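Local coordinates for aldo-keto Reductase, OXIDOREDUCTASE (Salmonella typhimurium, PDB 5T79), which binds NADPH and probably acts as an aldo-keto reductase, reducing aldehydes such as 3-hydroxybutanal to the corresponding alcohol, at residues S45-Q50 / R79-F85; Q228-L234 / V263-N267. All blocks are in the same frame, centred on the assembly; numbering follows the deposited sequence.

Contact 1 of 2, residues S45-Q50 / R79-F85; sequences SRALLQ and RILQEDF
Arg46 reaches across from helix 42-54 and lays its guanidinium edge against two carboxylates of helix 72-85. Its CG stands opposite the backbone N (chi1 -171°), and a bend at chi3 turns the planar end onto Glu83. The grip on Glu83 is end-on: NH1 and NH2 of Arg46 both lie 2.8 Å from Glu83 OE1, with guanidinium and carboxylate nearly coplanar. Asp84 is turned differently, its carboxylate 67° from the guanidinium plane, so that Arg46 NH1 meets Asp84 OD2 at 2.9 Å from above the carboxylate. From the opposite face of that carboxylate comes the amide of Gln50, with NE2 to Asp84 OD2 at 3.0 Å; two donors thus hold one oxygen. The other oxygen of Glu83, OE2, takes an almost straight bond from Arg79 NE at 2.9 Å. This brings the two guanidinium groups close, their planes steeply inclined, and the shared carboxylate probably offsets their charges. Beneath the ions, Ile80 CG1 lies over one face of the Arg46 guanidinium, and Leu49 CD1 packs on Ile80 CG2 at 3.8 Å. Phe85 presents its ring edge to the backbone of Leu49 and Gln50, CZ standing 3.7 Å from Leu49 O. The axes of segments 45-50 and 79-85 cross at -60°, with Arg46 as a knob among Arg79, Ile80, Glu83 and Asp84: a salt-bridge network over apolar packing between neighbouring outer helices of the aldo-keto reductase TIM barrel.

Contact 2 of 2, residues Q228-L234 / V263-N267; sequences QLTDRYL and VRRLN. With NDP (NADPH dihydro-nicotinamide-adenine-dinucleotide phosphate), chain E.
Leu234 meets helix 257-272 through the two methyls at its branched end. Its CB sits at the close of a type I turn running from Asp231, and chi1 of -57° sets CG opposite its own carbonyl carbon, where Leu234 CG comes within 4.2 Å of Val263 CG1. Beyond the branch the methyls part. Leu234 CD2 rests 3.8 Å from Val263 CG1 and touches Arg264 CG, the side chains of Leu234 and Arg264 running past each other in opposite directions. Leu234 CD1 lies 3.5 Å from Asn267 ND2 and leans on the amide carbon. Deeper in, Val263 points its CG2 methyl at Gln228 O, while Leu229 CD2 and Leu266 CD1 touch at 3.9 Å beside helix 277-285. The polar link is indirect: one water lies within hydrogen-bonding distance of both Asp231 OD1 and Asn267 OD1 and probably links loop and helix. Away from the helix, the loop faces NADPH. Thr230 sets CG2 against the adenine; its OG1 accepts from Arg232 N in an ST turn and is also hydrogen-bonded to Gly227 O. Arg232 NH2 bonds to both O2X and O2B of the cofactor's 2'-phosphate group, each at 2.8 Å, and Arg232 NE adds a weak bond to O2X. Apolar side chains, probably with water, therefore join loop to helix, whereas direct hydrogen bonds from the Arg232 guanidinium engage the 2'-phosphate that distinguishes NADPH from NADH.

In the fold
Both contacts are partly buried and lie away from the barrel centre, and their own centres are about 31 Å apart. Contact 1 joins two regular outer helices, 42-54 and 72-85; contact 2 sets an irregular, cofactor-lining loop after strand 217-220 against outer helix 257-272. Each has a buried apolar side, but their polar chemistry differs: direct salt bridges span contact 1, while polar groups in contact 2 probably meet through water rather than directly. Their relation to the cofactor differs too. The nearest side chain of 45-50, Leu49, stays about 10 Å from NADPH, so contact 1 is structural packing, whereas 228-234 supplies residues of the pocket itself.

Contact 1 of 2, residues S45-Q50 / R79-F85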
loop_
_atom_site.group_PDB
_atom_site.type_symbol
_atom_site.label_atom_id
_atom_site.label_comp_id
_atom_site.label_asym_id
_atom_site.label_seq_id
_atom_site.Cartn_x
_atom_site.Cartn_y
_atom_site.Cartn_z
ATOM N N SER A 45 6.849 -13.983 -9.453
ATOM C CA SER A 45 6.375 -12.587 -9.532
ATOM C C SER A 45 5.202 -12.471 -10.520
ATOM O O SER A 45 4.174 -11.847 -10.237
ATOM C CB SER A 45 7.518 -11.678 -9.995
ATOM O OG SER A 45 8.560 -11.697 -9.040
ATOM N N ARG A 46 5.360 -13.113 -11.685
ATOM C CA ARG A 46 4.360 -13.085 -12.758
ATOM C C ARG A 46 3.063 -13.746 -12.276
ATOM O O ARG A 46 1.987 -13.185 -12.472
ATOM C CB ARG A 46 4.925 -13.815 -14.006
ATOM C CG ARG A 46 4.057 -13.662 -15.242
ATOM C CD ARG A 46 4.521 -14.536 -16.390
ATOM N NE ARG A 46 5.937 -14.324 -16.725
ATOM C CZ ARG A 46 6.393 -13.378 -17.533
ATOM N NH1 ARG A 46 5.554 -12.516 -18.101
ATOM N NH2 ARG A 46 7.692 -13.291 -17.792
ATOM N N ALA A 47 3.174 -14.921 -11.635
ATOM C CA ALA A 47 2.030 -15.672 -11.101
ATOM C C ALA A 47 1.272 -14.834 -10.052
ATOM O O ALA A 47 0.041 -14.855 -10.035
ATOM C CB ALA A 47 2.503 -16.989 -10.480
ATOM N N LEU A 48 1.998 -14.093 -9.200
ATOM C CA LEU A 48 1.378 -13.214 -8.166
ATOM C C LEU A 48 0.571 -12.085 -8.814
ATOM O O LEU A 48 -0.592 -11.875 -8.473
ATOM C CB LEU A 48 2.470 -12.598 -7.240
ATOM C CG LEU A 48 3.187 -13.580 -6.314
ATOM C CD1 LEU A 48 4.434 -12.955 -5.682
ATOM C CD2 LEU A 48 2.238 -14.136 -5.259
ATOM N N LEU A 49 1.172 -11.367 -9.760
ATOM C CA LEU A 49 0.454 -10.298 -10.455
ATOM C C LEU A 49 -0.781 -10.835 -11.211
ATOM O O LEU A 49 -1.834 -10.220 -11.152
ATOM C CB LEU A 49 1.379 -9.545 -11.426
ATOM C CG LEU A 49 2.518 -8.753 -10.780
ATOM C CD1 LEU A 49 3.412 -8.132 -11.845
ATOM C CD2 LEU A 49 1.984 -7.698 -9.822
ATOM N N GLN A 50 -0.653 -11.969 -11.910
ATOM C CA GLN A 50 -1.784 -12.522 -12.661
ATOM C C GLN A 50 -2.889 -12.988 -11.710
ATOM O O GLN A 50 -4.068 -12.757 -11.995
ATOM C CB GLN A 50 -1.318 -13.684 -13.565
ATOM C CG GLN A 50 -0.471 -13.188 -14.751
ATOM C CD GLN A 50 -0.060 -14.324 -15.660
ATOM O OE1 GLN A 50 -0.569 -15.424 -15.555
ATOM N NE2 GLN A 50 0.817 -14.068 -16.618
ATOM N N ARG A 79 8.576 -5.245 -17.249
ATOM C CA ARG A 79 8.653 -6.371 -18.201
ATOM C C ARG A 79 7.334 -7.174 -18.211
ATOM O O ARG A 79 6.819 -7.484 -19.296
ATOM C CB ARG A 79 9.826 -7.311 -17.835
ATOM C CG ARG A 79 9.952 -8.512 -18.783
ATOM C CD ARG A 79 11.000 -9.497 -18.327
ATOM N NE ARG A 79 10.812 -10.822 -18.936
ATOM C CZ ARG A 79 11.343 -11.943 -18.456
ATOM N NH1 ARG A 79 12.108 -11.911 -17.372
ATOM N NH2 ARG A 79 11.128 -13.100 -19.063
ATOM N N ILE A 80 6.811 -7.535 -17.017
ATOM C CA ILE A 80 5.575 -8.329 -16.906
ATOM C C ILE A 80 4.399 -7.518 -17.480
ATOM O O ILE A 80 3.542 -8.086 -18.173
ATOM C CB ILE A 80 5.320 -8.830 -15.466
ATOM C CG1 ILE A 80 6.432 -9.829 -15.047
ATOM C CG2 ILE A 80 3.915 -9.495 -15.323
ATOM C CD1 ILE A 80 6.615 -9.980 -13.513
ATOM N N LEU A 81 4.374 -6.209 -17.215
ATOM C CA LEU A 81 3.339 -5.321 -17.764
ATOM C C LEU A 81 3.356 -5.370 -19.314
ATOM O O LEU A 81 2.305 -5.563 -19.929
ATOM C CB LEU A 81 3.516 -3.879 -17.266
ATOM C CG LEU A 81 2.754 -2.788 -18.028
ATOM C CD1 LEU A 81 1.254 -2.855 -17.778
ATOM C CD2 LEU A 81 3.267 -1.438 -17.652
ATOM N N GLN A 82 4.552 -5.223 -19.922
ATOM C CA GLN A 82 4.715 -5.242 -21.385
ATOM C C GLN A 82 4.299 -6.606 -21.959
ATOM O O GLN A 82 3.629 -6.672 -22.994
ATOM C CB GLN A 82 6.190 -4.933 -21.747
ATOM C CG GLN A 82 6.534 -5.001 -23.252
ATOM C CD GLN A 82 5.936 -3.893 -24.101
ATOM O OE1 GLN A 82 5.765 -2.745 -23.668
ATOM N NE2 GLN A 82 5.646 -4.205 -25.359
ATOM N N GLU A 83 4.700 -7.697 -21.287
ATOM C CA GLU A 83 4.441 -9.038 -21.808
ATOM C C GLU A 83 3.007 -9.492 -21.635
ATOM O O GLU A 83 2.474 -10.143 -22.542
ATOM C CB GLU A 83 5.372 -10.069 -21.142
ATOM C CG GLU A 83 6.832 -9.921 -21.562
ATOM C CD GLU A 83 7.843 -10.802 -20.850
ATOM O OE1 GLU A 83 7.481 -11.454 -19.843
ATOM O OE2 GLU A 83 9.018 -10.803 -21.277
ATOM N N ASP A 84 2.372 -9.164 -20.490
ATOM C CA ASP A 84 1.069 -9.728 -20.182
ATOM C C ASP A 84 -0.075 -8.760 -19.942
ATOM O O ASP A 84 -1.222 -9.175 -20.095
ATOM C CB ASP A 84 1.206 -10.592 -18.895
ATOM C CG ASP A 84 2.214 -11.734 -18.939
ATOM O OD1 ASP A 84 2.471 -12.267 -20.047
ATOM O OD2 ASP A 84 2.682 -12.151 -17.863
ATOM N N PHE A 85 0.191 -7.515 -19.526
ATOM C CA PHE A 85 -0.896 -6.635 -19.098
ATOM C C PHE A 85 -1.172 -5.393 -19.945
ATOM O O PHE A 85 -2.092 -4.658 -19.593
ATOM C CB PHE A 85 -0.603 -6.154 -17.667
ATOM C CG PHE A 85 -0.757 -7.224 -16.605
ATOM C CD1 PHE A 85 0.323 -8.024 -16.238
ATOM C CD2 PHE A 85 -1.961 -7.387 -15.933
ATOM C CE1 PHE A 85 0.194 -8.991 -15.230
ATOM C CE2 PHE A 85 -2.091 -8.351 -14.923
ATOM C CZ PHE A 85 -1.013 -9.144 -14.578
#

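Contact 2 of 2, residues Q228-L234 / V263-N267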
loop_
_atom_site.group_PDB
_atom_site.type_symbol
_atom_site.label_atom_id
_atom_site.label_comp_id
_atom_site.label_asym_id
_atom_site.label_seq_id
_atom_site.Cartn_x
_atom_site.Cartn_y
_atom_site.Cartn_z
ATOM N N GLN A 228 3.852 -10.967 11.057
ATOM C CA GLN A 228 3.650 -11.445 12.444
ATOM C C GLN A 228 2.207 -11.902 12.674
ATOM O O GLN A 228 1.959 -12.915 13.345
ATOM C CB GLN A 228 3.981 -10.346 13.461
ATOM C CG GLN A 228 5.486 -10.112 13.628
ATOM C CD GLN A 228 5.807 -8.999 14.597
ATOM O OE1 GLN A 228 4.928 -8.292 15.107
ATOM N NE2 GLN A 228 7.091 -8.820 14.882
ATOM N N LEU A 229 1.254 -11.176 12.075
ATOM C CA LEU A 229 -0.176 -11.450 12.238
ATOM C C LEU A 229 -0.648 -12.514 11.232
ATOM O O LEU A 229 -1.581 -12.293 10.456
ATOM C CB LEU A 229 -0.976 -10.129 12.116
ATOM C CG LEU A 229 -0.785 -9.134 13.282
ATOM C CD1 LEU A 229 -1.174 -7.730 12.871
ATOM C CD2 LEU A 229 -1.580 -9.563 14.519
ATOM N N THR A 230 0.045 -13.668 11.233
ATOM C CA THR A 230 -0.222 -14.815 10.354
ATOM C C THR A 230 0.052 -16.112 11.118
ATOM O O THR A 230 0.257 -16.082 12.341
ATOM C CB THR A 230 0.646 -14.765 9.058
ATOM O OG1 THR A 230 2.005 -15.073 9.381
ATOM C CG2 THR A 230 0.571 -13.432 8.315
ATOM N N ASP A 231 0.116 -17.232 10.366
ATOM C CA ASP A 231 0.447 -18.590 10.808
ATOM C C ASP A 231 1.936 -18.782 11.011
ATOM O O ASP A 231 2.326 -19.702 11.729
ATOM C CB ASP A 231 -0.011 -19.608 9.738
ATOM C CG ASP A 231 -1.394 -20.179 9.929
ATOM O OD1 ASP A 231 -1.961 -20.003 11.025
ATOM O OD2 ASP A 231 -1.900 -20.834 8.990
ATOM N N ARG A 232 2.766 -17.953 10.331
ATOM C CA ARG A 232 4.232 -18.033 10.272
ATOM C C ARG A 232 4.907 -18.474 11.586
ATOM O O ARG A 232 5.658 -19.451 11.560
ATOM C CB ARG A 232 4.844 -16.699 9.802
ATOM C CG ARG A 232 6.308 -16.823 9.363
ATOM C CD ARG A 232 6.983 -15.481 9.187
ATOM N NE ARG A 232 6.666 -14.864 7.898
ATOM C CZ ARG A 232 6.722 -13.557 7.657
ATOM N NH1 ARG A 232 7.066 -12.709 8.618
ATOM N NH2 ARG A 232 6.423 -13.088 6.453
ATOM N N TYR A 233 4.637 -17.784 12.713
ATOM C CA TYR A 233 5.318 -18.086 13.977
ATOM C C TYR A 233 4.493 -18.959 14.937
ATOM O O TYR A 233 4.863 -19.074 16.114
ATOM C CB TYR A 233 5.751 -16.785 14.674
ATOM C CG TYR A 233 6.579 -15.874 13.791
ATOM C CD1 TYR A 233 7.858 -16.245 13.374
ATOM C CD2 TYR A 233 6.097 -14.634 13.390
ATOM C CE1 TYR A 233 8.625 -15.410 12.564
ATOM C CE2 TYR A 233 6.858 -13.789 12.586
ATOM C CZ TYR A 233 8.122 -14.180 12.175
ATOM O OH TYR A 233 8.864 -13.356 11.370
ATOM N N LEU A 234 3.427 -19.624 14.431
ATOM C CA LEU A 234 2.585 -20.517 15.246
ATOM C C LEU A 234 2.920 -21.991 15.003
ATOM O O LEU A 234 3.934 -22.310 14.387
ATOM C CB LEU A 234 1.091 -20.282 14.975
ATOM C CG LEU A 234 0.561 -18.867 15.196
ATOM C CD1 LEU A 234 -0.730 -18.660 14.446
ATOM C CD2 LEU A 234 0.380 -18.563 16.670
ATOM N N VAL A 263 -0.243 -12.790 19.313
ATOM C CA VAL A 263 -0.538 -13.487 18.047
ATOM C C VAL A 263 -1.295 -14.793 18.348
ATOM O O VAL A 263 -2.301 -15.081 17.701
ATOM C CB VAL A 263 0.759 -13.719 17.215
ATOM C CG1 VAL A 263 0.580 -14.798 16.144
ATOM C CG2 VAL A 263 1.234 -12.406 16.583
ATOM N N ARG A 264 -0.826 -15.563 19.329
ATOM C CA ARG A 264 -1.477 -16.820 19.708
ATOM C C ARG A 264 -2.929 -16.592 20.131
ATOM O O ARG A 264 -3.812 -17.333 19.694
ATOM C CB ARG A 264 -0.695 -17.511 20.849
ATOM C CG ARG A 264 0.634 -18.115 20.396
ATOM C CD ARG A 264 1.359 -18.821 21.530
ATOM N NE ARG A 264 2.448 -19.662 21.032
ATOM C CZ ARG A 264 3.706 -19.598 21.456
ATOM N NH1 ARG A 264 4.056 -18.723 22.394
ATOM N NH2 ARG A 264 4.625 -20.406 20.946
ATOM N N ARG A 265 -3.177 -15.569 20.964
ATOM C CA ARG A 265 -4.521 -15.273 21.486
ATOM C C ARG A 265 -5.412 -14.694 20.402
ATOM O O ARG A 265 -6.591 -15.024 20.365
ATOM C CB ARG A 265 -4.459 -14.318 22.687
ATOM C CG ARG A 265 -3.779 -14.912 23.924
ATOM C CD ARG A 265 -3.759 -13.895 25.044
ATOM N NE ARG A 265 -3.239 -14.450 26.295
ATOM C CZ ARG A 265 -3.275 -13.818 27.466
ATOM N NH1 ARG A 265 -3.812 -12.607 27.559
ATOM N NH2 ARG A 265 -2.786 -14.398 28.553
ATOM N N LEU A 266 -4.855 -13.851 19.505
ATOM C CA LEU A 266 -5.623 -13.299 18.393
ATOM C C LEU A 266 -6.016 -14.421 17.428
ATOM O O LEU A 266 -7.133 -14.414 16.917
ATOM C CB LEU A 266 -4.824 -12.191 17.662
ATOM C CG LEU A 266 -4.672 -10.865 18.416
ATOM C CD1 LEU A 266 -3.581 -10.005 17.782
ATOM C CD2 LEU A 266 -5.998 -10.101 18.494
ATOM N N ASN A 267 -5.110 -15.408 17.205
ATOM C CA ASN A 267 -5.398 -16.555 16.331
ATOM C C ASN A 267 -6.558 -17.415 16.896
ATOM O O ASN A 267 -7.344 -17.967 16.122
ATOM C CB ASN A 267 -4.144 -17.406 16.136
ATOM C CG ASN A 267 -4.311 -18.484 15.097
ATOM O OD1 ASN A 267 -4.830 -18.254 13.992
ATOM N ND2 ASN A 267 -3.892 -19.692 15.441
HETATM P PA NDP E . 2.089 -7.634 5.031
HETATM O O1A NDP E . 0.784 -7.931 4.356
HETATM O O2A NDP E . 2.229 -6.989 6.336
HETATM O O5B NDP E . 3.000 -8.956 5.150
HETATM C C5B NDP E . 3.362 -9.544 3.885
HETATM C C4B NDP E . 4.220 -10.764 4.079
HETATM O O4B NDP E . 3.632 -11.611 5.092
HETATM C C3B NDP E . 4.355 -11.620 2.821
HETATM O O3B NDP E . 5.526 -11.254 2.094
HETATM C C2B NDP E . 4.399 -13.043 3.363
HETATM O O2B NDP E . 5.747 -13.429 3.710
HETATM C C1B NDP E . 3.560 -12.949 4.640
HETATM N N9A NDP E . 2.154 -13.303 4.474
HETATM C C8A NDP E . 1.172 -12.576 3.853
HETATM N N7A NDP E . -0.008 -13.149 3.868
HETATM C C5A NDP E . 0.215 -14.342 4.539
HETATM C C6A NDP E . -0.621 -15.439 4.832
HETATM N N6A NDP E . -1.938 -15.455 4.598
HETATM N N1A NDP E . -0.060 -16.511 5.437
HETATM C C2A NDP E . 1.235 -16.459 5.771
HETATM N N3A NDP E . 2.113 -15.474 5.569
HETATM C C4A NDP E . 1.542 -14.446 4.925
HETATM O O3 NDP E . 2.685 -6.666 3.924
HETATM P PN NDP E . 4.084 -5.895 3.999
HETATM O O1N NDP E . 4.906 -6.788 3.145
HETATM O O2N NDP E . 4.529 -5.581 5.419
HETATM O O5D NDP E . 3.937 -4.407 3.364
HETATM C C5D NDP E . 2.728 -4.148 2.599
HETATM C C4D NDP E . 3.020 -3.263 1.410
HETATM O O4D NDP E . 3.103 -1.896 1.855
HETATM C C3D NDP E . 4.321 -3.517 0.670
HETATM O O3D NDP E . 4.178 -4.597 -0.239
HETATM C C2D NDP E . 4.624 -2.148 0.044
HETATM O O2D NDP E . 4.088 -1.876 -1.250
HETATM C C1D NDP E . 4.058 -1.186 1.093
HETATM N N1N NDP E . 5.070 -0.691 2.048
HETATM C C2N NDP E . 5.251 0.691 2.102
HETATM C C3N NDP E . 6.135 1.275 2.929
HETATM C C7N NDP E . 6.068 2.764 3.136
HETATM O O7N NDP E . 6.952 3.244 3.861
HETATM N N7N NDP E . 5.145 3.519 2.537
HETATM C C4N NDP E . 7.139 0.426 3.664
HETATM C C5N NDP E . 6.705 -0.998 3.754
HETATM C C6N NDP E . 5.767 -1.509 2.981
HETATM P P2B NDP E . 6.520 -14.818 3.377
HETATM O O1X NDP E . 7.722 -14.716 2.514
HETATM O O2X NDP E . 6.832 -15.312 4.783
HETATM O O3X NDP E . 5.436 -15.728 2.810
HETATM O O HOH W 1 -4.300 -18.577 11.346
HETATM O O HOH W 2 -3.723 -21.885 13.339
#